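Long-range contact in telomeric DNA-binding factor trf1 (Schizosaccharomyces pombe, PDB 6K5S), which probably binds telomeric DNA as a member of the telomere repeat binding factor family: residues G101-F113 against Q124-S138. Numbering follows the deposited sequence.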
loop_
_atom_site.group_PDB
_atom_site.type_symbol
_atom_site.label_atom_id
_atom_site.label_comp_id
_atom_site.label_asym_id
_atom_site.label_seq_id
_atom_site.Cartn_x
_atom_site.Cartn_y
_atom_site.Cartn_z
ATOM N N GLY A 101 -2.175 -18.518 -14.347
ATOM C CA GLY A 101 -2.512 -19.830 -14.853
ATOM C C GLY A 101 -1.620 -20.909 -14.275
ATOM O O GLY A 101 -0.542 -20.650 -13.741
ATOM N N PHE A 102 -2.107 -22.144 -14.358
ATOM C CA PHE A 102 -1.360 -23.269 -13.804
ATOM C C PHE A 102 -0.004 -23.437 -14.474
ATOM O O PHE A 102 0.953 -23.860 -13.819
ATOM C CB PHE A 102 -2.164 -24.561 -13.943
ATOM C CG PHE A 102 -3.150 -24.788 -12.837
ATOM C CD1 PHE A 102 -2.720 -25.113 -11.560
ATOM C CD2 PHE A 102 -4.514 -24.713 -13.085
ATOM C CE1 PHE A 102 -3.639 -25.346 -10.529
ATOM C CE2 PHE A 102 -5.438 -24.963 -12.067
ATOM C CZ PHE A 102 -4.999 -25.261 -10.785
ATOM N N PHE A 103 0.114 -23.096 -15.759
ATOM C CA PHE A 103 1.417 -23.176 -16.410
ATOM C C PHE A 103 2.442 -22.325 -15.671
ATOM O O PHE A 103 3.579 -22.760 -15.470
ATOM C CB PHE A 103 1.324 -22.733 -17.877
ATOM C CG PHE A 103 2.666 -22.633 -18.569
ATOM C CD1 PHE A 103 3.474 -21.507 -18.416
ATOM C CD2 PHE A 103 3.130 -23.681 -19.348
ATOM C CE1 PHE A 103 4.714 -21.432 -19.039
ATOM C CE2 PHE A 103 4.359 -23.613 -19.971
ATOM C CZ PHE A 103 5.156 -22.486 -19.814
ATOM N N HIS A 104 2.052 -21.110 -15.251
ATOM C CA HIS A 104 2.986 -20.223 -14.569
ATOM C C HIS A 104 3.226 -20.652 -13.135
ATOM O O HIS A 104 4.325 -20.431 -12.611
ATOM C CB HIS A 104 2.484 -18.779 -14.580
ATOM C CG HIS A 104 2.642 -18.110 -15.903
ATOM N ND1 HIS A 104 1.576 -17.590 -16.604
ATOM C CD2 HIS A 104 3.734 -17.922 -16.680
ATOM C CE1 HIS A 104 2.011 -17.084 -17.746
ATOM N NE2 HIS A 104 3.316 -17.273 -17.816
ATOM N N LEU A 105 2.207 -21.204 -12.472
ATOM C CA LEU A 105 2.414 -21.738 -11.130
ATOM C C LEU A 105 3.456 -22.856 -11.152
ATOM O O LEU A 105 4.383 -22.882 -10.331
ATOM C CB LEU A 105 1.086 -22.228 -10.547
ATOM C CG LEU A 105 0.039 -21.136 -10.314
ATOM C CD1 LEU A 105 -1.166 -21.671 -9.569
ATOM C CD2 LEU A 105 0.638 -19.944 -9.590
ATOM N N ASN A 106 3.334 -23.770 -12.109
ATOM C CA ASN A 106 4.290 -24.870 -12.228
ATOM C C ASN A 106 5.696 -24.373 -12.551
ATOM O O ASN A 106 6.666 -24.810 -11.934
ATOM C CB ASN A 106 3.829 -25.857 -13.290
ATOM C CG ASN A 106 4.822 -26.968 -13.495
ATOM O OD1 ASN A 106 5.114 -27.721 -12.575
ATOM N ND2 ASN A 106 5.380 -27.050 -14.688
ATOM N N GLU A 107 5.823 -23.470 -13.534
ATOM C CA GLU A 107 7.144 -23.012 -13.969
ATOM C C GLU A 107 7.896 -22.298 -12.851
ATOM O O GLU A 107 9.126 -22.373 -12.783
ATOM C CB GLU A 107 6.996 -22.074 -15.173
ATOM C CG GLU A 107 8.287 -21.441 -15.659
ATOM C CD GLU A 107 8.133 -20.833 -17.050
ATOM O OE1 GLU A 107 7.731 -19.650 -17.138
ATOM O OE2 GLU A 107 8.383 -21.547 -18.047
ATOM N N ASN A 108 7.180 -21.595 -11.985
ATOM C CA ASN A 108 7.755 -20.783 -10.923
ATOM C C ASN A 108 7.740 -21.457 -9.557
ATOM O O ASN A 108 8.177 -20.832 -8.590
ATOM C CB ASN A 108 7.006 -19.448 -10.833
ATOM C CG ASN A 108 7.269 -18.547 -12.045
ATOM O OD1 ASN A 108 8.259 -17.812 -12.077
ATOM N ND2 ASN A 108 6.365 -18.584 -13.025
ATOM N N PHE A 109 7.248 -22.704 -9.455
ATOM C CA PHE A 109 7.040 -23.314 -8.139
ATOM C C PHE A 109 8.332 -23.352 -7.322
ATOM O O PHE A 109 8.351 -22.961 -6.156
ATOM C CB PHE A 109 6.469 -24.723 -8.283
ATOM C CG PHE A 109 6.248 -25.418 -6.961
ATOM C CD1 PHE A 109 5.063 -25.252 -6.266
ATOM C CD2 PHE A 109 7.241 -26.200 -6.403
ATOM C CE1 PHE A 109 4.870 -25.881 -5.034
ATOM C CE2 PHE A 109 7.045 -26.838 -5.196
ATOM C CZ PHE A 109 5.869 -26.670 -4.508
ATOM N N LEU A 110 9.422 -23.838 -7.915
ATOM C CA LEU A 110 10.658 -23.946 -7.148
ATOM C C LEU A 110 11.223 -22.578 -6.774
ATOM O O LEU A 110 11.821 -22.429 -5.706
ATOM C CB LEU A 110 11.687 -24.762 -7.930
ATOM C CG LEU A 110 11.317 -26.246 -8.086
ATOM C CD1 LEU A 110 12.321 -26.968 -8.976
ATOM C CD2 LEU A 110 11.175 -26.943 -6.736
ATOM N N GLU A 111 11.052 -21.568 -7.626
ATOM C CA GLU A 111 11.533 -20.239 -7.275
ATOM C C GLU A 111 10.726 -19.645 -6.122
ATOM O O GLU A 111 11.262 -18.896 -5.301
ATOM C CB GLU A 111 11.481 -19.331 -8.503
ATOM C CG GLU A 111 11.912 -17.909 -8.222
ATOM C CD GLU A 111 13.397 -17.808 -7.945
ATOM O OE1 GLU A 111 14.192 -18.460 -8.659
ATOM O OE2 GLU A 111 13.769 -17.088 -7.000
ATOM N N VAL A 112 9.458 -20.015 -6.018
ATOM C CA VAL A 112 8.587 -19.490 -4.971
ATOM C C VAL A 112 8.829 -20.215 -3.648
ATOM O O VAL A 112 8.895 -19.591 -2.587
ATOM C CB VAL A 112 7.119 -19.609 -5.439
ATOM C CG1 VAL A 112 6.149 -19.299 -4.303
ATOM C CG2 VAL A 112 6.875 -18.685 -6.621
ATOM N N PHE A 113 8.994 -21.542 -3.683
ATOM C CA PHE A 113 9.068 -22.318 -2.450
ATOM C C PHE A 113 10.482 -22.718 -2.066
ATOM O O PHE A 113 10.715 -23.020 -0.893
ATOM C CB PHE A 113 8.201 -23.582 -2.566
ATOM C CG PHE A 113 6.728 -23.297 -2.572
ATOM C CD1 PHE A 113 6.086 -22.978 -3.748
ATOM C CD2 PHE A 113 5.992 -23.333 -1.393
ATOM C CE1 PHE A 113 4.722 -22.710 -3.762
ATOM C CE2 PHE A 113 4.632 -23.064 -1.391
ATOM C CZ PHE A 113 3.993 -22.742 -2.579
ATOM N N GLN A 124 8.310 -30.133 0.035
ATOM C CA GLN A 124 8.254 -29.314 -1.173
ATOM C C GLN A 124 8.047 -30.184 -2.401
ATOM O O GLN A 124 7.262 -29.841 -3.294
ATOM C CB GLN A 124 9.543 -28.508 -1.328
ATOM C CG GLN A 124 9.759 -27.446 -0.268
ATOM C CD GLN A 124 11.167 -26.876 -0.309
ATOM O OE1 GLN A 124 12.094 -27.501 -0.831
ATOM N NE2 GLN A 124 11.329 -25.684 0.224
ATOM N N GLY A 125 8.779 -31.301 -2.472
ATOM C CA GLY A 125 8.639 -32.216 -3.586
ATOM C C GLY A 125 7.238 -32.778 -3.701
ATOM O O GLY A 125 6.673 -32.847 -4.797
ATOM N N THR A 126 6.665 -33.211 -2.572
ATOM C CA THR A 126 5.290 -33.707 -2.590
ATOM C C THR A 126 4.325 -32.629 -3.061
ATOM O O THR A 126 3.417 -32.898 -3.864
ATOM C CB THR A 126 4.890 -34.205 -1.200
ATOM O OG1 THR A 126 5.675 -35.351 -0.871
ATOM C CG2 THR A 126 3.405 -34.577 -1.171
ATOM N N LEU A 127 4.502 -31.403 -2.576
ATOM C CA LEU A 127 3.667 -30.296 -3.028
ATOM C C LEU A 127 3.840 -30.035 -4.527
ATOM O O LEU A 127 2.862 -29.761 -5.226
ATOM C CB LEU A 127 4.000 -29.046 -2.228
ATOM C CG LEU A 127 2.937 -27.974 -2.078
ATOM C CD1 LEU A 127 1.595 -28.586 -1.619
ATOM C CD2 LEU A 127 3.455 -26.923 -1.086
ATOM N N TYR A 128 5.083 -30.080 -5.020
ATOM C CA TYR A 128 5.358 -29.947 -6.450
ATOM C C TYR A 128 4.541 -30.953 -7.263
ATOM O O TYR A 128 3.915 -30.601 -8.272
ATOM C CB TYR A 128 6.847 -30.180 -6.681
ATOM C CG TYR A 128 7.472 -29.568 -7.906
ATOM C CD1 TYR A 128 6.839 -28.561 -8.623
ATOM C CD2 TYR A 128 8.712 -29.995 -8.337
ATOM C CE1 TYR A 128 7.439 -28.008 -9.738
ATOM C CE2 TYR A 128 9.316 -29.436 -9.448
ATOM C CZ TYR A 128 8.676 -28.446 -10.138
ATOM O OH TYR A 128 9.278 -27.882 -11.236
ATOM N N MET A 129 4.581 -32.225 -6.853
ATOM C CA MET A 129 3.898 -33.279 -7.590
ATOM C C MET A 129 2.396 -33.050 -7.639
ATOM O O MET A 129 1.760 -33.295 -8.680
ATOM C CB MET A 129 4.203 -34.642 -6.959
ATOM C CG MET A 129 3.465 -35.829 -7.587
ATOM S SD MET A 129 3.783 -37.390 -6.678
ATOM C CE MET A 129 3.066 -37.061 -5.093
ATOM N N GLU A 130 1.797 -32.649 -6.509
ATOM C CA GLU A 130 0.357 -32.407 -6.483
ATOM C C GLU A 130 -0.012 -31.173 -7.298
ATOM O O GLU A 130 -1.081 -31.126 -7.918
ATOM C CB GLU A 130 -0.142 -32.248 -5.037
ATOM C CG GLU A 130 0.005 -33.505 -4.140
ATOM C CD GLU A 130 -0.732 -34.746 -4.663
ATOM O OE1 GLU A 130 -1.692 -34.618 -5.457
ATOM O OE2 GLU A 130 -0.349 -35.874 -4.272
ATOM N N LEU A 131 0.824 -30.144 -7.265
ATOM C CA LEU A 131 0.581 -28.997 -8.134
ATOM C C LEU A 131 0.543 -29.429 -9.596
ATOM O O LEU A 131 -0.367 -29.051 -10.340
ATOM C CB LEU A 131 1.655 -27.920 -7.932
ATOM C CG LEU A 131 1.489 -26.735 -8.901
ATOM C CD1 LEU A 131 0.172 -25.990 -8.654
ATOM C CD2 LEU A 131 2.658 -25.772 -8.718
ATOM N N LYS A 132 1.546 -30.195 -10.032
ATOM C CA LYS A 132 1.575 -30.652 -11.419
ATOM C C LYS A 132 0.325 -31.469 -11.741
ATOM O O LYS A 132 -0.250 -31.337 -12.825
ATOM C CB LYS A 132 2.844 -31.473 -11.681
ATOM C CG LYS A 132 4.160 -30.652 -11.559
ATOM C CD LYS A 132 5.390 -31.581 -11.586
ATOM C CE LYS A 132 6.733 -30.800 -11.697
ATOM N NZ LYS A 132 6.749 -29.957 -12.925
ATOM N N THR A 133 -0.143 -32.260 -10.781
ATOM C CA THR A 133 -1.347 -33.060 -10.997
ATOM C C THR A 133 -2.570 -32.174 -11.213
ATOM O O THR A 133 -3.372 -32.425 -12.117
ATOM C CB THR A 133 -1.578 -34.009 -9.816
ATOM O OG1 THR A 133 -0.423 -34.842 -9.661
ATOM C CG2 THR A 133 -2.810 -34.900 -10.105
ATOM N N GLN A 134 -2.723 -31.124 -10.401
ATOM C CA GLN A 134 -3.827 -30.191 -10.619
ATOM C C GLN A 134 -3.662 -29.416 -11.923
ATOM O O GLN A 134 -4.656 -29.131 -12.604
ATOM C CB GLN A 134 -3.968 -29.218 -9.440
ATOM C CG GLN A 134 -4.372 -29.893 -8.099
ATOM C CD GLN A 134 -5.634 -30.758 -8.225
ATOM O OE1 GLN A 134 -6.631 -30.326 -8.801
ATOM N NE2 GLN A 134 -5.588 -31.967 -7.674
ATOM N N ALA A 135 -2.430 -29.032 -12.280
ATOM C CA ALA A 135 -2.252 -28.375 -13.577
ATOM C C ALA A 135 -2.694 -29.294 -14.710
ATOM O O ALA A 135 -3.326 -28.847 -15.672
ATOM C CB ALA A 135 -0.800 -27.942 -13.775
ATOM N N TYR A 136 -2.346 -30.583 -14.615
ATOM C CA TYR A 136 -2.755 -31.539 -15.628
ATOM C C TYR A 136 -4.276 -31.635 -15.700
ATOM O O TYR A 136 -4.858 -31.581 -16.790
ATOM C CB TYR A 136 -2.119 -32.913 -15.340
ATOM C CG TYR A 136 -2.672 -34.035 -16.201
ATOM C CD1 TYR A 136 -2.392 -34.085 -17.572
ATOM C CD2 TYR A 136 -3.479 -35.041 -15.653
ATOM C CE1 TYR A 136 -2.899 -35.109 -18.380
ATOM C CE2 TYR A 136 -4.000 -36.062 -16.449
ATOM C CZ TYR A 136 -3.686 -36.096 -17.821
ATOM O OH TYR A 136 -4.172 -37.100 -18.631
ATOM N N ILE A 137 -4.932 -31.747 -14.543
ATOM C CA ILE A 137 -6.383 -31.914 -14.506
ATOM C C ILE A 137 -7.075 -30.679 -15.059
ATOM O O ILE A 137 -8.030 -30.779 -15.838
ATOM C CB ILE A 137 -6.834 -32.223 -13.070
ATOM C CG1 ILE A 137 -6.394 -33.648 -12.706
ATOM C CG2 ILE A 137 -8.346 -32.011 -12.933
ATOM C CD1 ILE A 137 -6.446 -33.939 -11.196
ATOM N N SER A 138 -6.596 -29.498 -14.689
ATOM C CA SER A 138 -7.176 -28.276 -15.245
ATOM C C SER A 138 -6.928 -28.177 -16.749
ATOM O O SER A 138 -7.834 -27.819 -17.512
ATOM C CB SER A 138 -6.609 -27.044 -14.533
ATOM O OG SER A 138 -7.064 -25.851 -15.174
HETATM O O HOH W 1 9.370 -24.781 -10.626
HETATM O O HOH W 2 8.055 -26.869 -13.058
#
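Phe109 and Tyr128 meet with their ring planes only 10° from parallel, yet the rings are slid so far apart that they barely overlap. What lies over the Phe109 face is instead the backbone CA of Tyr128, in a CH-pi contact 4.0 Å from the ring centroid. Phe113, one turn on in the same helix, sets CD1 over the rim of the opposite face. Phe109, its CG turned away from the backbone N (chi1 179°), reaches across as a knob into the hole formed by Gln124, Leu127, Tyr128 and Leu131. Leu131 in turn sits among Phe102, Leu105, Asn106 and Phe109, its CD2 3.5 Å from Phe109 CD1. Such reciprocal knobs-into-holes packing joins neighbouring antiparallel helices of this all-helical TRF-family domain, here at 160° with axes 9.6 Å apart; helix 208-222 adds Ile215 against both Phe113 and Leu127. Further along, Phe102 lays one face over the backbone of Gln134 and Ala135, while its CE2 comes 3.4 Å from Ser138 CB. On the polar flank, Lys132 NZ lies in the plane of the side-chain carbonyl of Asn106 and donates to a lone pair of its OD1 at 2.8 Å; the same ammonium also bonds to Leu154 O, outside the two helices. Lys132 CE sits 3.4 Å above the centre of the Tyr128 ring, and Leu110 CD2 lies over the rim of the other face. Where the Phe109 helix kinks, a water accepts from Leu110 N, donates to Asn106 O and hydrogen-bonds Tyr128 OH.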